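Local coordinates for protein MNMC2 (Aquifex aeolicus, PDB 3VYW) that binds S-adenosylmethionine and acts as a tRNA methyltransferase in modification of the wobble uridine, working without the oxidase domain usually fused to it, at residues R95-G104 with F185-A194. Sequence-based numbering, arbitrary orientation.
With SAM (S-adenosylmethionine), chain E.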
ATOM      1  N   ARG A  95      22.199  -2.873  14.180  1.00 68.53           N
ATOM      2  CA  ARG A  95      22.582  -2.255  12.930  1.00 67.22           C
ATOM      3  C   ARG A  95      23.033  -0.831  12.980  1.00 60.30           C
ATOM      4  O   ARG A  95      22.813  -0.152  13.928  1.00 54.73           O
ATOM      5  CB  ARG A  95      21.449  -2.368  11.945  1.00 68.30           C
ATOM      6  CG  ARG A  95      20.925  -3.761  11.839  1.00 65.61           C
ATOM      7  CD  ARG A  95      21.204  -4.228  10.451  1.00 71.00           C
ATOM      8  NE  ARG A  95      20.588  -5.504  10.193  1.00 79.89           N
ATOM      9  CZ  ARG A  95      20.000  -5.802   9.054  1.00 80.99           C
ATOM     10  NH1 ARG A  95      19.952  -4.897   8.097  1.00 77.81           N
ATOM     11  NH2 ARG A  95      19.478  -6.999   8.873  1.00 81.39           N
ATOM     12  N   LYS A  96      23.644  -0.388  11.904  1.00 62.16           N
ATOM     13  CA  LYS A  96      24.013   0.995  11.748  1.00 64.22           C
ATOM     14  C   LYS A  96      23.284   1.693  10.626  1.00 64.69           C
ATOM     15  O   LYS A  96      23.440   2.876  10.426  1.00 62.49           O
ATOM     16  CB  LYS A  96      25.508   1.095  11.548  1.00 62.66           C
ATOM     17  CG  LYS A  96      26.270   0.736  12.796  1.00 71.09           C
ATOM     18  CD  LYS A  96      27.673   1.301  12.771  1.00 83.48           C
ATOM     19  CE  LYS A  96      28.302   1.287  14.150  1.00 79.84           C
ATOM     20  NZ  LYS A  96      29.098   2.518  14.383  1.00 86.96           N
ATOM     21  N   VAL A  97      22.519   0.949   9.857  1.00 64.41           N
ATOM     22  CA  VAL A  97      21.675   1.556   8.867  1.00 59.14           C
ATOM     23  C   VAL A  97      20.431   0.759   8.676  1.00 57.26           C
ATOM     24  O   VAL A  97      20.478  -0.432   8.658  1.00 62.02           O
ATOM     25  CB  VAL A  97      22.415   1.677   7.557  1.00 61.13           C
ATOM     26  CG1 VAL A  97      21.587   2.439   6.549  1.00 61.18           C
ATOM     27  CG2 VAL A  97      23.704   2.404   7.816  1.00 65.25           C
ATOM     28  N   ILE A  98      19.312   1.433   8.544  1.00 51.73           N
ATOM     29  CA  ILE A  98      18.081   0.784   8.224  1.00 45.51           C
ATOM     30  C   ILE A  98      17.523   1.436   6.993  1.00 49.00           C
ATOM     31  O   ILE A  98      17.472   2.620   6.920  1.00 51.17           O
ATOM     32  CB  ILE A  98      17.095   0.916   9.371  1.00 47.53           C
ATOM     33  CG1 ILE A  98      17.411  -0.089  10.448  1.00 45.37           C
ATOM     34  CG2 ILE A  98      15.694   0.640   8.914  1.00 42.53           C
ATOM     35  CD1 ILE A  98      17.027  -1.481  10.059  1.00 45.89           C
ATOM     36  N   ARG A  99      17.102   0.648   6.027  1.00 46.52           N
ATOM     37  CA  ARG A  99      16.488   1.166   4.835  1.00 47.55           C
ATOM     38  C   ARG A  99      15.008   0.847   4.704  1.00 45.29           C
ATOM     39  O   ARG A  99      14.610  -0.272   4.759  1.00 44.33           O
ATOM     40  CB  ARG A  99      17.206   0.623   3.627  1.00 49.70           C
ATOM     41  CG  ARG A  99      18.694   0.550   3.793  1.00 56.73           C
ATOM     42  CD  ARG A  99      19.368   0.621   2.455  1.00 56.53           C
ATOM     43  NE  ARG A  99      20.779   0.924   2.565  1.00 64.15           N
ATOM     44  CZ  ARG A  99      21.647   0.210   3.256  1.00 61.34           C
ATOM     45  NH1 ARG A  99      21.249  -0.850   3.913  1.00 62.98           N
ATOM     46  NH2 ARG A  99      22.911   0.565   3.294  1.00 61.16           N
ATOM     47  N   ILE A 100      14.203   1.867   4.508  1.00 34.95           N
ATOM     48  CA  ILE A 100      12.795   1.680   4.304  1.00 32.84           C
ATOM     49  C   ILE A 100      12.323   2.136   2.955  1.00 34.66           C
ATOM     50  O   ILE A 100      12.587   3.221   2.545  1.00 33.96           O
ATOM     51  CB  ILE A 100      11.999   2.451   5.329  1.00 32.69           C
ATOM     52  CG1 ILE A 100      12.421   2.049   6.711  1.00 31.47           C
ATOM     53  CG2 ILE A 100      10.528   2.211   5.126  1.00 31.39           C
ATOM     54  CD1 ILE A 100      11.721   2.829   7.771  1.00 32.63           C
ATOM     55  N   LEU A 101      11.584   1.281   2.288  1.00 36.39           N
ATOM     56  CA  LEU A 101      10.931   1.612   1.055  1.00 38.33           C
ATOM     57  C   LEU A 101       9.510   1.941   1.412  1.00 37.49           C
ATOM     58  O   LEU A 101       8.817   1.141   1.918  1.00 34.83           O
ATOM     59  CB  LEU A 101      10.969   0.403   0.145  1.00 37.00           C
ATOM     60  CG  LEU A 101      11.243   0.568  -1.320  1.00 38.47           C
ATOM     61  CD1 LEU A 101      10.323  -0.237  -2.186  1.00 37.13           C
ATOM     62  CD2 LEU A 101      11.150   2.010  -1.667  1.00 40.81           C
ATOM     63  N   ASP A 102       9.083   3.161   1.172  1.00 44.12           N
ATOM     64  CA  ASP A 102       7.764   3.570   1.586  1.00 42.14           C
ATOM     65  C   ASP A 102       6.846   3.781   0.426  1.00 40.90           C
ATOM     66  O   ASP A 102       7.050   4.652  -0.340  1.00 42.99           O
ATOM     67  CB  ASP A 102       7.879   4.856   2.363  1.00 45.27           C
ATOM     68  CG  ASP A 102       6.666   5.170   3.128  1.00 54.72           C
ATOM     69  OD1 ASP A 102       6.099   4.252   3.685  1.00 63.51           O
ATOM     70  OD2 ASP A 102       6.258   6.326   3.191  1.00 51.67           O
ATOM     71  N   VAL A 103       5.797   2.995   0.330  1.00 35.63           N
ATOM     72  CA  VAL A 103       4.871   3.110  -0.767  1.00 33.60           C
ATOM     73  C   VAL A 103       3.690   3.975  -0.382  1.00 37.81           C
ATOM     74  O   VAL A 103       2.810   3.538   0.270  1.00 43.51           O
ATOM     75  CB  VAL A 103       4.359   1.725  -1.142  1.00 30.35           C
ATOM     76  CG1 VAL A 103       3.237   1.817  -2.105  1.00 34.12           C
ATOM     77  CG2 VAL A 103       5.436   0.868  -1.709  1.00 26.86           C
ATOM     78  N   GLY A 104       3.710   5.225  -0.796  1.00 39.38           N
ATOM     79  CA  GLY A 104       2.706   6.203  -0.450  1.00 37.11           C
ATOM     80  C   GLY A 104       3.072   7.057   0.725  1.00 37.33           C
ATOM     81  O   GLY A 104       2.851   6.694   1.826  1.00 40.69           O
ATOM     82  N   PHE A 185      19.412  -0.224  -3.979  1.00 57.19           N
ATOM     83  CA  PHE A 185      18.745  -0.123  -2.706  1.00 56.29           C
ATOM     84  C   PHE A 185      18.082  -1.454  -2.397  1.00 55.49           C
ATOM     85  O   PHE A 185      17.236  -1.889  -3.131  1.00 56.44           O
ATOM     86  CB  PHE A 185      17.692   0.970  -2.854  1.00 56.75           C
ATOM     87  CG  PHE A 185      17.090   1.450  -1.572  1.00 53.57           C
ATOM     88  CD1 PHE A 185      17.768   2.292  -0.762  1.00 52.71           C
ATOM     89  CD2 PHE A 185      15.823   1.104  -1.237  1.00 50.02           C
ATOM     90  CE1 PHE A 185      17.218   2.752   0.387  1.00 56.41           C
ATOM     91  CE2 PHE A 185      15.260   1.555  -0.086  1.00 51.10           C
ATOM     92  CZ  PHE A 185      15.958   2.381   0.732  1.00 58.22           C
ATOM     93  N   LYS A 186      18.460  -2.110  -1.320  1.00 53.65           N
ATOM     94  CA  LYS A 186      17.685  -3.244  -0.855  1.00 52.71           C
ATOM     95  C   LYS A 186      17.102  -2.937   0.514  1.00 52.24           C
ATOM     96  O   LYS A 186      17.807  -2.904   1.495  1.00 42.43           O
ATOM     97  CB  LYS A 186      18.546  -4.490  -0.763  1.00 52.35           C
ATOM     98  CG  LYS A 186      19.205  -4.917  -2.048  1.00 55.13           C
ATOM     99  CD  LYS A 186      18.183  -5.331  -3.076  1.00 62.62           C
ATOM    100  CE  LYS A 186      18.703  -6.459  -3.940  1.00 67.25           C
ATOM    101  NZ  LYS A 186      18.177  -6.426  -5.335  1.00 71.49           N
ATOM    102  N   ALA A 187      15.806  -2.710   0.559  1.00 50.38           N
ATOM    103  CA  ALA A 187      15.146  -2.293   1.774  1.00 51.56           C
ATOM    104  C   ALA A 187      15.047  -3.330   2.853  1.00 45.87           C
ATOM    105  O   ALA A 187      14.831  -4.467   2.590  1.00 46.13           O
ATOM    106  CB  ALA A 187      13.778  -1.753   1.451  1.00 53.04           C
ATOM    107  N   ASP A 188      15.267  -2.916   4.078  1.00 44.22           N
ATOM    108  CA  ASP A 188      14.915  -3.690   5.245  1.00 45.69           C
ATOM    109  C   ASP A 188      13.435  -3.851   5.482  1.00 43.32           C
ATOM    110  O   ASP A 188      13.006  -4.855   5.953  1.00 43.19           O
ATOM    111  CB  ASP A 188      15.613  -3.153   6.467  1.00 44.87           C
ATOM    112  CG  ASP A 188      17.055  -3.366   6.399  1.00 53.76           C
ATOM    113  OD1 ASP A 188      17.463  -4.519   6.398  1.00 56.21           O
ATOM    114  OD2 ASP A 188      17.801  -2.399   6.319  1.00 57.40           O
ATOM    115  N   ALA A 189      12.681  -2.804   5.216  1.00 40.16           N
ATOM    116  CA  ALA A 189      11.261  -2.804   5.350  1.00 41.23           C
ATOM    117  C   ALA A 189      10.663  -2.151   4.157  1.00 43.55           C
ATOM    118  O   ALA A 189      11.156  -1.168   3.710  1.00 49.15           O
ATOM    119  CB  ALA A 189      10.871  -2.036   6.572  1.00 36.32           C
ATOM    120  N   VAL A 190       9.574  -2.693   3.653  1.00 38.71           N
ATOM    121  CA  VAL A 190       8.756  -1.994   2.705  1.00 36.18           C
ATOM    122  C   VAL A 190       7.456  -1.725   3.383  1.00 33.30           C
ATOM    123  O   VAL A 190       6.827  -2.616   3.814  1.00 29.14           O
ATOM    124  CB  VAL A 190       8.431  -2.855   1.513  1.00 36.78           C
ATOM    125  CG1 VAL A 190       7.536  -2.113   0.549  1.00 33.56           C
ATOM    126  CG2 VAL A 190       9.686  -3.347   0.861  1.00 35.34           C
ATOM    127  N   PHE A 191       7.071  -0.477   3.489  1.00 31.64           N
ATOM    128  CA  PHE A 191       5.805  -0.157   4.076  1.00 32.71           C
ATOM    129  C   PHE A 191       4.881   0.072   2.934  1.00 33.20           C
ATOM    130  O   PHE A 191       4.951   1.065   2.309  1.00 32.72           O
ATOM    131  CB  PHE A 191       5.897   1.142   4.840  1.00 31.28           C
ATOM    132  CG  PHE A 191       6.642   1.055   6.115  1.00 33.77           C
ATOM    133  CD1 PHE A 191       7.132   2.192   6.691  1.00 33.81           C
ATOM    134  CD2 PHE A 191       6.856  -0.135   6.734  1.00 33.30           C
ATOM    135  CE1 PHE A 191       7.820   2.137   7.854  1.00 34.96           C
ATOM    136  CE2 PHE A 191       7.531  -0.194   7.903  1.00 32.88           C
ATOM    137  CZ  PHE A 191       8.018   0.938   8.461  1.00 32.66           C
ATOM    138  N   HIS A 192       4.012  -0.859   2.654  1.00 29.56           N
ATOM    139  CA  HIS A 192       3.221  -0.741   1.496  1.00 30.39           C
ATOM    140  C   HIS A 192       1.884  -0.239   1.827  1.00 30.69           C
ATOM    141  O   HIS A 192       1.009  -0.988   2.139  1.00 31.66           O
ATOM    142  CB  HIS A 192       3.122  -2.106   0.891  1.00 31.75           C
ATOM    143  CG  HIS A 192       2.724  -2.100  -0.534  1.00 33.78           C
ATOM    144  ND1 HIS A 192       3.510  -2.502  -1.474  1.00 33.53           N
ATOM    145  CD2 HIS A 192       1.577  -1.715  -1.135  1.00 35.90           C
ATOM    146  CE1 HIS A 192       2.915  -2.379  -2.628  1.00 32.07           C
ATOM    147  NE2 HIS A 192       1.723  -1.921  -2.496  1.00 34.09           N
ATOM    148  N   ASP A 193       1.697   1.050   1.710  1.00 33.98           N
ATOM    149  CA  ASP A 193       0.519   1.676   2.232  1.00 35.02           C
ATOM    150  C   ASP A 193      -0.185   2.510   1.217  1.00 36.42           C
ATOM    151  O   ASP A 193      -0.167   3.697   1.276  1.00 43.34           O
ATOM    152  CB  ASP A 193       0.902   2.550   3.391  1.00 38.13           C
ATOM    153  CG  ASP A 193      -0.235   2.862   4.261  1.00 40.33           C
ATOM    154  OD1 ASP A 193      -1.255   2.221   4.137  1.00 40.55           O
ATOM    155  OD2 ASP A 193      -0.125   3.756   5.070  1.00 40.42           O
ATOM    156  N   ALA A 194      -0.794   1.847   0.267  1.00 31.55           N
ATOM    157  CA  ALA A 194      -1.637   2.462  -0.696  1.00 30.32           C
ATOM    158  C   ALA A 194      -3.056   2.403  -0.209  1.00 32.02           C
ATOM    159  O   ALA A 194      -3.335   1.831   0.799  1.00 32.95           O
ATOM    160  CB  ALA A 194      -1.493   1.778  -2.017  1.00 30.18           C
TER
HETATM  161  N   SAM E 501       1.323   6.193   4.171  1.00 36.95           N
HETATM  162  CA  SAM E 501       0.551   7.347   4.442  1.00 41.32           C
HETATM  163  C   SAM E 501       0.835   7.647   5.862  1.00 42.41           C
HETATM  164  O   SAM E 501       0.502   8.675   6.396  1.00 44.54           O
HETATM  165  OXT SAM E 501       1.464   6.844   6.487  1.00 44.23           O
HETATM  166  CB  SAM E 501      -0.859   6.986   4.031  1.00 44.33           C
HETATM  167  CG  SAM E 501      -0.921   7.104   2.503  1.00 49.23           C
HETATM  168  SD  SAM E 501      -2.342   6.742   1.765  1.00 49.66           S
HETATM  169  CE  SAM E 501      -2.880   5.318   2.345  1.00 50.49           C
HETATM  170  C5' SAM E 501      -2.135   6.512   0.136  1.00 45.65           C
HETATM  171  C4' SAM E 501      -1.111   7.414  -0.564  1.00 45.13           C
HETATM  172  O4' SAM E 501      -0.685   6.803  -1.766  1.00 43.04           O
HETATM  173  C3' SAM E 501      -1.649   8.763  -0.992  1.00 45.60           C
HETATM  174  O3' SAM E 501      -0.688   9.763  -0.735  1.00 40.82           O
HETATM  175  C2' SAM E 501      -1.809   8.640  -2.481  1.00 44.34           C
HETATM  176  O2' SAM E 501      -1.656   9.888  -3.099  1.00 39.91           O
HETATM  177  C1' SAM E 501      -0.687   7.723  -2.837  1.00 39.57           C
HETATM  178  N9  SAM E 501      -0.806   7.078  -4.163  1.00 36.84           N
HETATM  179  C8  SAM E 501      -1.849   6.472  -4.679  1.00 32.57           C
HETATM  180  N7  SAM E 501      -1.598   5.992  -5.881  1.00 30.89           N
HETATM  181  C5  SAM E 501      -0.365   6.289  -6.168  1.00 30.61           C
HETATM  182  C6  SAM E 501       0.535   6.072  -7.292  1.00 33.11           C
HETATM  183  N6  SAM E 501       0.161   5.430  -8.384  1.00 30.44           N
HETATM  184  N1  SAM E 501       1.747   6.539  -7.197  1.00 31.67           N
HETATM  185  C2  SAM E 501       2.159   7.167  -6.138  1.00 29.02           C
HETATM  186  N3  SAM E 501       1.403   7.403  -5.109  1.00 32.65           N
HETATM  187  C4  SAM E 501       0.149   7.004  -5.048  1.00 31.46           C
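Strands 97-103 and 189-192 run side by side in parallel, 19° apart, in a ladder of backbone hydrogen bonds that passes from Ala189 N to Arg99 O, Leu101 N to Ala189 O, Phe191 N to Leu101 O and Val103 N to Phe191 O, then ends with Asp193 N on Val103 O. Where this ladder begins, Asp188 extends it with its side chain. Asp188 OD2 accepts from Arg99 N at 3.1 Å, nearly straight at 170°, through the anti lone pair, while Asp188 OD1 forms a salt bridge with Arg95 NH1 at 3.0 Å, whose hydrogen bond is weak and bent. With CG beside its own backbone N (chi1 -68°), the carboxylate reaches back to both. A leucine here would probably leave the Arg99 N-H without its acceptor and the Arg95 guanidinium without this counter-charge. Arg99 CB and CD pass the CE1 and CZ corner of the Phe185 ring, the two side chains running in opposite directions, and NE goes to Glu128 on the neighbouring strand. On one face of the sheet, Ile100 CG2 sits over the Phe191 ring, off-centre toward its rim, 3.7 Å from CD1; Asp102 OD1 meets the same ring in plane at its edge, and its other oxygen bonds Ser131. On the other face, Val103 CG1 stands 4.0 Å from the His192 ring centroid in a CH-pi contact, while His192 NE2 is held by Leu203 O. These are central strands of the Rossmann-like methyltransferase sheet, and just past their C-terminal ends Gly104 O, 2.8 Å from SAM N, and Asp193 OD2 both accept from that amino group. The Asp193 carboxylate probably favours the ammonium form of the SAM amino group, and strand pairing probably helps to bring the two acceptors together.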